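Cytochrome c552 (Thermochromatium tepidum, PDB 5ZE8) probably carries electrons at low potential through five covalently bound hemes, in a purple sulfur photosynthetic bacterium. Local coordinates at residues A[35-47]-A[118-132]. Sequence-based numbering, arbitrary orientation.
Sequences EPIHRVSSELCAN and HPAYTEGVNCVACHT. With HEC (heme c), chain D.
Glu123 meets Ser41 and Ser42 with both carboxylate oxygens, just ahead of the heme-binding CXXCH motif, Cys127 to His131. Ser41 OG donates to the syn lone pair of Glu123 OE2 at 2.6 Å. Three donors converge on Glu123 OE1: Ser42 N from the syn side (2.9 Å, 164°), Ser42 OG from above the carboxylate plane, and Asn126 ND2 from the anti side. With CG anti to its carbonyl carbon (chi1 -64°) and the chain extended beyond, Glu123 reaches the start of helix 42-46. A glutamine in its place would probably turn an NH2 toward Ser41 OG, or toward the three donors on OE1, costing them their acceptor. Next to this grip, Val128 sets its methyls against the 3-10 segment 37-39, CG1 lying 3.8 Å from Ile37 CD1, while Ala120 CB rests against Arg39 CA. Ser41 OG also caps helix 42-46 at Glu43 N; Asn126 OD1 caps 127-131 at Ala129 N. A water joins Val40 O and Ser42 OG to Val128 N. Asp110 ties Arg39 NE, by a salt bridge, to Tyr121 OH and His38 NE2. His131 and His270 ligate the iron of the heme held by Cys127 and Cys130, whereas Cys45 SG, bonded to another heme, sits 3.9 Å from Cys127 SG.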
loop_
_atom_site.group_PDB
_atom_site.type_symbol
_atom_site.label_atom_id
_atom_site.label_comp_id
_atom_site.label_asym_id
_atom_site.label_seq_id
_atom_site.Cartn_x
_atom_site.Cartn_y
_atom_site.Cartn_z
ATOM N N GLU A 35 -27.728 9.922 8.263
ATOM C CA GLU A 35 -28.780 9.319 7.359
ATOM C C GLU A 35 -28.263 8.751 6.024
ATOM O O GLU A 35 -28.747 7.649 5.640
ATOM C CB GLU A 35 -29.981 10.281 7.124
ATOM C CG GLU A 35 -31.340 9.733 7.590
ATOM C CD GLU A 35 -32.418 10.808 7.779
ATOM O OE1 GLU A 35 -32.185 11.778 8.545
ATOM O OE2 GLU A 35 -33.512 10.677 7.174
ATOM N N PRO A 36 -27.301 9.470 5.310
ATOM C CA PRO A 36 -26.844 8.842 4.073
ATOM C C PRO A 36 -25.888 7.774 4.464
ATOM O O PRO A 36 -25.218 7.885 5.510
ATOM C CB PRO A 36 -26.134 9.934 3.341
ATOM C CG PRO A 36 -25.586 10.809 4.389
ATOM C CD PRO A 36 -26.541 10.707 5.555
ATOM N N ILE A 37 -25.883 6.753 3.626
ATOM C CA ILE A 37 -25.095 5.571 3.860
ATOM C C ILE A 37 -23.614 5.851 4.081
ATOM O O ILE A 37 -22.974 5.207 4.879
ATOM C CB ILE A 37 -25.371 4.530 2.751
ATOM C CG1 ILE A 37 -24.561 3.246 2.932
ATOM C CG2 ILE A 37 -24.932 5.049 1.405
ATOM C CD1 ILE A 37 -24.860 2.585 4.238
ATOM N N HIS A 38 -23.060 6.825 3.378
ATOM C CA HIS A 38 -21.601 7.098 3.518
ATOM C C HIS A 38 -21.227 7.697 4.827
ATOM O O HIS A 38 -20.025 7.831 5.133
ATOM C CB HIS A 38 -21.055 7.952 2.368
ATOM C CG HIS A 38 -21.456 9.390 2.369
ATOM N ND1 HIS A 38 -22.623 9.802 1.766
ATOM C CD2 HIS A 38 -20.852 10.500 2.837
ATOM C CE1 HIS A 38 -22.727 11.117 1.892
ATOM N NE2 HIS A 38 -21.660 11.564 2.540
ATOM N N ARG A 39 -22.236 8.099 5.639
ATOM C CA ARG A 39 -21.895 8.592 6.987
ATOM C C ARG A 39 -22.245 7.572 8.085
ATOM O O ARG A 39 -22.139 7.894 9.305
ATOM C CB ARG A 39 -22.594 9.965 7.247
ATOM C CG ARG A 39 -21.829 11.196 6.749
ATOM C CD ARG A 39 -22.409 12.519 7.325
ATOM N NE ARG A 39 -22.578 13.479 6.203
ATOM C CZ ARG A 39 -23.702 14.061 5.786
ATOM N NH1 ARG A 39 -24.904 13.937 6.410
ATOM N NH2 ARG A 39 -23.619 14.861 4.727
ATOM N N VAL A 40 -22.606 6.366 7.702
ATOM C CA VAL A 40 -22.819 5.243 8.643
ATOM C C VAL A 40 -21.482 4.692 9.165
ATOM O O VAL A 40 -20.592 4.280 8.372
ATOM C CB VAL A 40 -23.637 4.123 8.003
ATOM C CG1 VAL A 40 -23.694 2.914 8.959
ATOM C CG2 VAL A 40 -25.020 4.586 7.723
ATOM N N SER A 41 -21.322 4.659 10.501
ATOM C CA SER A 41 -20.073 4.217 11.115
ATOM C C SER A 41 -19.885 2.735 10.915
ATOM O O SER A 41 -20.796 1.911 11.037
ATOM C CB SER A 41 -20.095 4.468 12.635
ATOM O OG SER A 41 -18.929 3.949 13.241
ATOM N N SER A 42 -18.610 2.382 10.803
ATOM C CA SER A 42 -18.194 0.955 10.697
ATOM C C SER A 42 -18.619 0.156 11.961
ATOM O O SER A 42 -18.714 -1.100 11.930
ATOM C CB SER A 42 -16.692 0.854 10.444
ATOM O OG SER A 42 -16.331 1.624 9.280
ATOM N N GLU A 43 -18.764 0.867 13.089
ATOM C CA GLU A 43 -19.227 0.247 14.317
ATOM C C GLU A 43 -20.634 -0.360 14.126
ATOM O O GLU A 43 -20.964 -1.340 14.816
ATOM C CB GLU A 43 -19.201 1.260 15.485
ATOM C CG GLU A 43 -17.854 1.833 15.771
ATOM C CD GLU A 43 -16.846 0.814 16.261
ATOM O OE1 GLU A 43 -17.249 -0.064 17.049
ATOM O OE2 GLU A 43 -15.614 0.917 15.899
ATOM N N LEU A 44 -21.481 0.210 13.302
ATOM C CA LEU A 44 -22.795 -0.354 13.053
ATOM C C LEU A 44 -22.661 -1.692 12.345
ATOM O O LEU A 44 -23.202 -2.678 12.787
ATOM C CB LEU A 44 -23.689 0.574 12.210
ATOM C CG LEU A 44 -25.033 -0.142 11.857
ATOM C CD1 LEU A 44 -25.765 -0.496 13.167
ATOM C CD2 LEU A 44 -25.912 0.637 10.950
ATOM N N CYS A 45 -21.824 -1.770 11.331
ATOM C CA CYS A 45 -21.556 -2.973 10.590
ATOM C C CYS A 45 -21.019 -4.066 11.451
ATOM O O CYS A 45 -21.348 -5.221 11.256
ATOM C CB CYS A 45 -20.610 -2.672 9.414
ATOM S SG CYS A 45 -20.968 -1.243 8.396
ATOM N N ALA A 46 -20.203 -3.727 12.469
ATOM C CA ALA A 46 -19.549 -4.644 13.345
ATOM C C ALA A 46 -20.543 -5.415 14.154
ATOM O O ALA A 46 -20.206 -6.495 14.571
ATOM C CB ALA A 46 -18.651 -3.925 14.325
ATOM N N ASN A 47 -21.753 -4.915 14.278
ATOM C CA ASN A 47 -22.781 -5.740 14.973
ATOM C C ASN A 47 -23.007 -7.096 14.385
ATOM O O ASN A 47 -23.291 -8.028 15.140
ATOM C CB ASN A 47 -24.074 -4.990 15.022
ATOM C CG ASN A 47 -24.052 -3.850 16.003
ATOM O OD1 ASN A 47 -24.494 -2.772 15.692
ATOM N ND2 ASN A 47 -23.570 -4.109 17.215
ATOM N N HIS A 118 -16.439 13.661 12.632
ATOM C CA HIS A 118 -17.437 12.663 12.472
ATOM C C HIS A 118 -16.774 11.309 12.256
ATOM O O HIS A 118 -15.735 11.321 11.630
ATOM C CB HIS A 118 -18.384 13.020 11.350
ATOM C CG HIS A 118 -19.600 12.181 11.287
ATOM N ND1 HIS A 118 -19.606 10.942 10.709
ATOM C CD2 HIS A 118 -20.901 12.436 11.620
ATOM C CE1 HIS A 118 -20.824 10.426 10.760
ATOM N NE2 HIS A 118 -21.634 11.339 11.290
ATOM N N PRO A 119 -17.356 10.214 12.739
ATOM C CA PRO A 119 -16.729 8.896 12.483
ATOM C C PRO A 119 -16.566 8.581 11.004
ATOM O O PRO A 119 -15.648 7.809 10.671
ATOM C CB PRO A 119 -17.647 7.875 13.160
ATOM C CG PRO A 119 -18.598 8.641 14.007
ATOM C CD PRO A 119 -18.524 10.065 13.621
ATOM N N ALA A 120 -17.450 9.093 10.145
ATOM C CA ALA A 120 -17.310 8.798 8.722
ATOM C C ALA A 120 -15.961 9.287 8.233
ATOM O O ALA A 120 -15.409 8.772 7.233
ATOM C CB ALA A 120 -18.369 9.486 7.911
ATOM N N TYR A 121 -15.402 10.341 8.824
ATOM C CA TYR A 121 -14.151 10.919 8.421
ATOM C C TYR A 121 -12.980 10.299 9.205
ATOM O O TYR A 121 -11.921 9.992 8.657
ATOM C CB TYR A 121 -14.213 12.470 8.656
ATOM C CG TYR A 121 -15.480 13.127 8.177
ATOM C CD1 TYR A 121 -16.225 12.641 7.095
ATOM C CD2 TYR A 121 -15.942 14.275 8.816
ATOM C CE1 TYR A 121 -17.389 13.274 6.650
ATOM C CE2 TYR A 121 -17.106 14.887 8.376
ATOM C CZ TYR A 121 -17.816 14.410 7.340
ATOM O OH TYR A 121 -18.966 14.992 6.874
ATOM N N THR A 122 -13.165 10.068 10.525
ATOM C CA THR A 122 -12.072 9.534 11.305
ATOM C C THR A 122 -11.716 8.083 10.930
ATOM O O THR A 122 -10.559 7.704 11.095
ATOM C CB THR A 122 -12.257 9.594 12.838
ATOM O OG1 THR A 122 -13.368 8.827 13.214
ATOM C CG2 THR A 122 -12.543 11.047 13.221
ATOM N N GLU A 123 -12.684 7.378 10.400
ATOM C CA GLU A 123 -12.495 5.997 10.022
ATOM C C GLU A 123 -11.827 5.827 8.661
ATOM O O GLU A 123 -11.610 4.649 8.268
ATOM C CB GLU A 123 -13.844 5.260 10.019
ATOM C CG GLU A 123 -14.485 5.191 11.421
ATOM C CD GLU A 123 -15.859 4.597 11.426
ATOM O OE1 GLU A 123 -16.386 4.130 10.399
ATOM O OE2 GLU A 123 -16.515 4.550 12.522
ATOM N N GLY A 124 -11.484 6.909 7.959
ATOM C CA GLY A 124 -10.612 6.716 6.792
ATOM C C GLY A 124 -11.329 5.906 5.676
ATOM O O GLY A 124 -12.497 6.212 5.342
ATOM N N VAL A 125 -10.589 4.932 5.149
ATOM C CA VAL A 125 -11.171 4.089 4.107
ATOM C C VAL A 125 -11.956 2.982 4.830
ATOM O O VAL A 125 -11.415 1.929 5.146
ATOM C CB VAL A 125 -10.033 3.550 3.214
ATOM C CG1 VAL A 125 -10.608 2.701 2.088
ATOM C CG2 VAL A 125 -9.285 4.663 2.530
ATOM N N ASN A 126 -13.229 3.272 5.044
ATOM C CA ASN A 126 -14.067 2.460 5.913
ATOM C C ASN A 126 -15.062 1.616 5.141
ATOM O O ASN A 126 -15.021 1.598 3.912
ATOM C CB ASN A 126 -14.678 3.326 6.978
ATOM C CG ASN A 126 -15.802 4.173 6.524
ATOM O OD1 ASN A 126 -16.108 4.231 5.336
ATOM N ND2 ASN A 126 -16.486 4.857 7.514
ATOM N N CYS A 127 -15.924 0.861 5.862
ATOM C CA CYS A 127 -16.821 -0.076 5.171
ATOM C C CYS A 127 -17.599 0.584 4.104
ATOM O O CYS A 127 -17.612 0.115 2.964
ATOM C CB CYS A 127 -17.786 -0.819 6.127
ATOM S SG CYS A 127 -17.121 -1.297 7.750
ATOM N N VAL A 128 -18.283 1.677 4.430
ATOM C CA VAL A 128 -19.139 2.302 3.453
ATOM C C VAL A 128 -18.360 3.066 2.353
ATOM O O VAL A 128 -18.884 3.199 1.231
ATOM C CB VAL A 128 -20.234 3.194 4.090
ATOM C CG1 VAL A 128 -21.103 2.353 4.999
ATOM C CG2 VAL A 128 -19.591 4.336 4.791
ATOM N N ALA A 129 -17.135 3.506 2.644
ATOM C CA ALA A 129 -16.337 4.130 1.579
ATOM C C ALA A 129 -16.083 3.156 0.486
ATOM O O ALA A 129 -16.301 3.481 -0.662
ATOM C CB ALA A 129 -15.047 4.701 2.116
ATOM N N CYS A 130 -15.642 1.963 0.818
ATOM C CA CYS A 130 -15.415 1.010 -0.245
ATOM C C CYS A 130 -16.735 0.459 -0.790
ATOM O O CYS A 130 -16.846 0.242 -2.019
ATOM C CB CYS A 130 -14.613 -0.162 0.266
ATOM S SG CYS A 130 -12.858 0.195 0.260
ATOM N N HIS A 131 -17.700 0.191 0.092
ATOM C CA HIS A 131 -18.906 -0.483 -0.342
ATOM C C HIS A 131 -19.974 0.409 -0.968
ATOM O O HIS A 131 -21.052 -0.068 -1.270
ATOM C CB HIS A 131 -19.510 -1.421 0.764
ATOM C CG HIS A 131 -18.696 -2.652 0.973
ATOM N ND1 HIS A 131 -18.834 -3.767 0.135
ATOM C CD2 HIS A 131 -17.697 -2.955 1.866
ATOM C CE1 HIS A 131 -17.930 -4.666 0.535
ATOM N NE2 HIS A 131 -17.253 -4.222 1.578
ATOM N N THR A 132 -19.636 1.672 -1.210
ATOM C CA THR A 132 -20.551 2.562 -2.011
ATOM C C THR A 132 -19.939 2.903 -3.390
ATOM O O THR A 132 -20.518 3.703 -4.120
ATOM C CB THR A 132 -21.064 3.786 -1.219
ATOM O OG1 THR A 132 -20.008 4.550 -0.719
ATOM C CG2 THR A 132 -21.996 3.334 -0.087
HETATM FE FE HEC D . -15.753 -5.335 2.436
HETATM C CHA HEC D . -16.421 -8.180 0.548
HETATM C CHB HEC D . -18.153 -6.222 4.635
HETATM C CHC HEC D . -14.641 -2.852 4.630
HETATM C CHD HEC D . -13.832 -4.087 -0.044
HETATM N NA HEC D . -17.000 -6.872 2.576
HETATM C C1A HEC D . -17.115 -7.948 1.737
HETATM C C2A HEC D . -18.049 -8.889 2.290
HETATM C C3A HEC D . -18.566 -8.319 3.451
HETATM C C4A HEC D . -17.902 -7.091 3.601
HETATM C CMA HEC D . -19.593 -8.872 4.441
HETATM C CAA HEC D . -18.321 -10.282 1.685
HETATM C CBA HEC D . -17.292 -11.215 2.339
HETATM C CGA HEC D . -17.464 -12.643 1.855
HETATM O O1A HEC D . -18.620 -13.143 1.749
HETATM O O2A HEC D . -16.460 -13.364 1.731
HETATM N NB HEC D . -16.293 -4.644 4.278
HETATM C C1B HEC D . -17.324 -5.140 4.944
HETATM C C2B HEC D . -17.418 -4.421 6.202
HETATM C C3B HEC D . -16.419 -3.513 6.251
HETATM C C4B HEC D . -15.727 -3.625 4.991
HETATM C CMB HEC D . -18.409 -4.742 7.299
HETATM C CAB HEC D . -15.924 -2.635 7.314
HETATM C CBB HEC D . -15.627 -3.220 8.552
HETATM N NC HEC D . -14.495 -3.790 2.311
HETATM C C1C HEC D . -14.107 -2.897 3.304
HETATM C C2C HEC D . -13.148 -1.986 2.814
HETATM C C3C HEC D . -12.957 -2.247 1.462
HETATM C C4C HEC D . -13.781 -3.415 1.176
HETATM C CMC HEC D . -12.606 -0.830 3.628
HETATM C CAC HEC D . -12.042 -1.540 0.510
HETATM C CBC HEC D . -10.658 -1.330 0.854
HETATM N ND HEC D . -15.242 -5.985 0.671
HETATM C C1D HEC D . -14.446 -5.312 -0.237
HETATM C C2D HEC D . -14.256 -6.095 -1.493
HETATM C C3D HEC D . -14.977 -7.226 -1.311
HETATM C C4D HEC D . -15.597 -7.179 0.040
HETATM C CMD HEC D . -13.566 -5.642 -2.736
HETATM C CAD HEC D . -15.124 -8.336 -2.308
HETATM C CBD HEC D . -13.946 -9.315 -2.229
HETATM C CGD HEC D . -13.891 -10.171 -3.487
HETATM O O1D HEC D . -12.914 -10.140 -4.248
HETATM O O2D HEC D . -14.784 -10.978 -3.675
HETATM O O HOH W 1 -18.915 6.382 7.354
HETATM O O HOH W 2 -18.608 2.207 7.447
HETATM O O HOH W 3 -14.533 2.042 13.776
#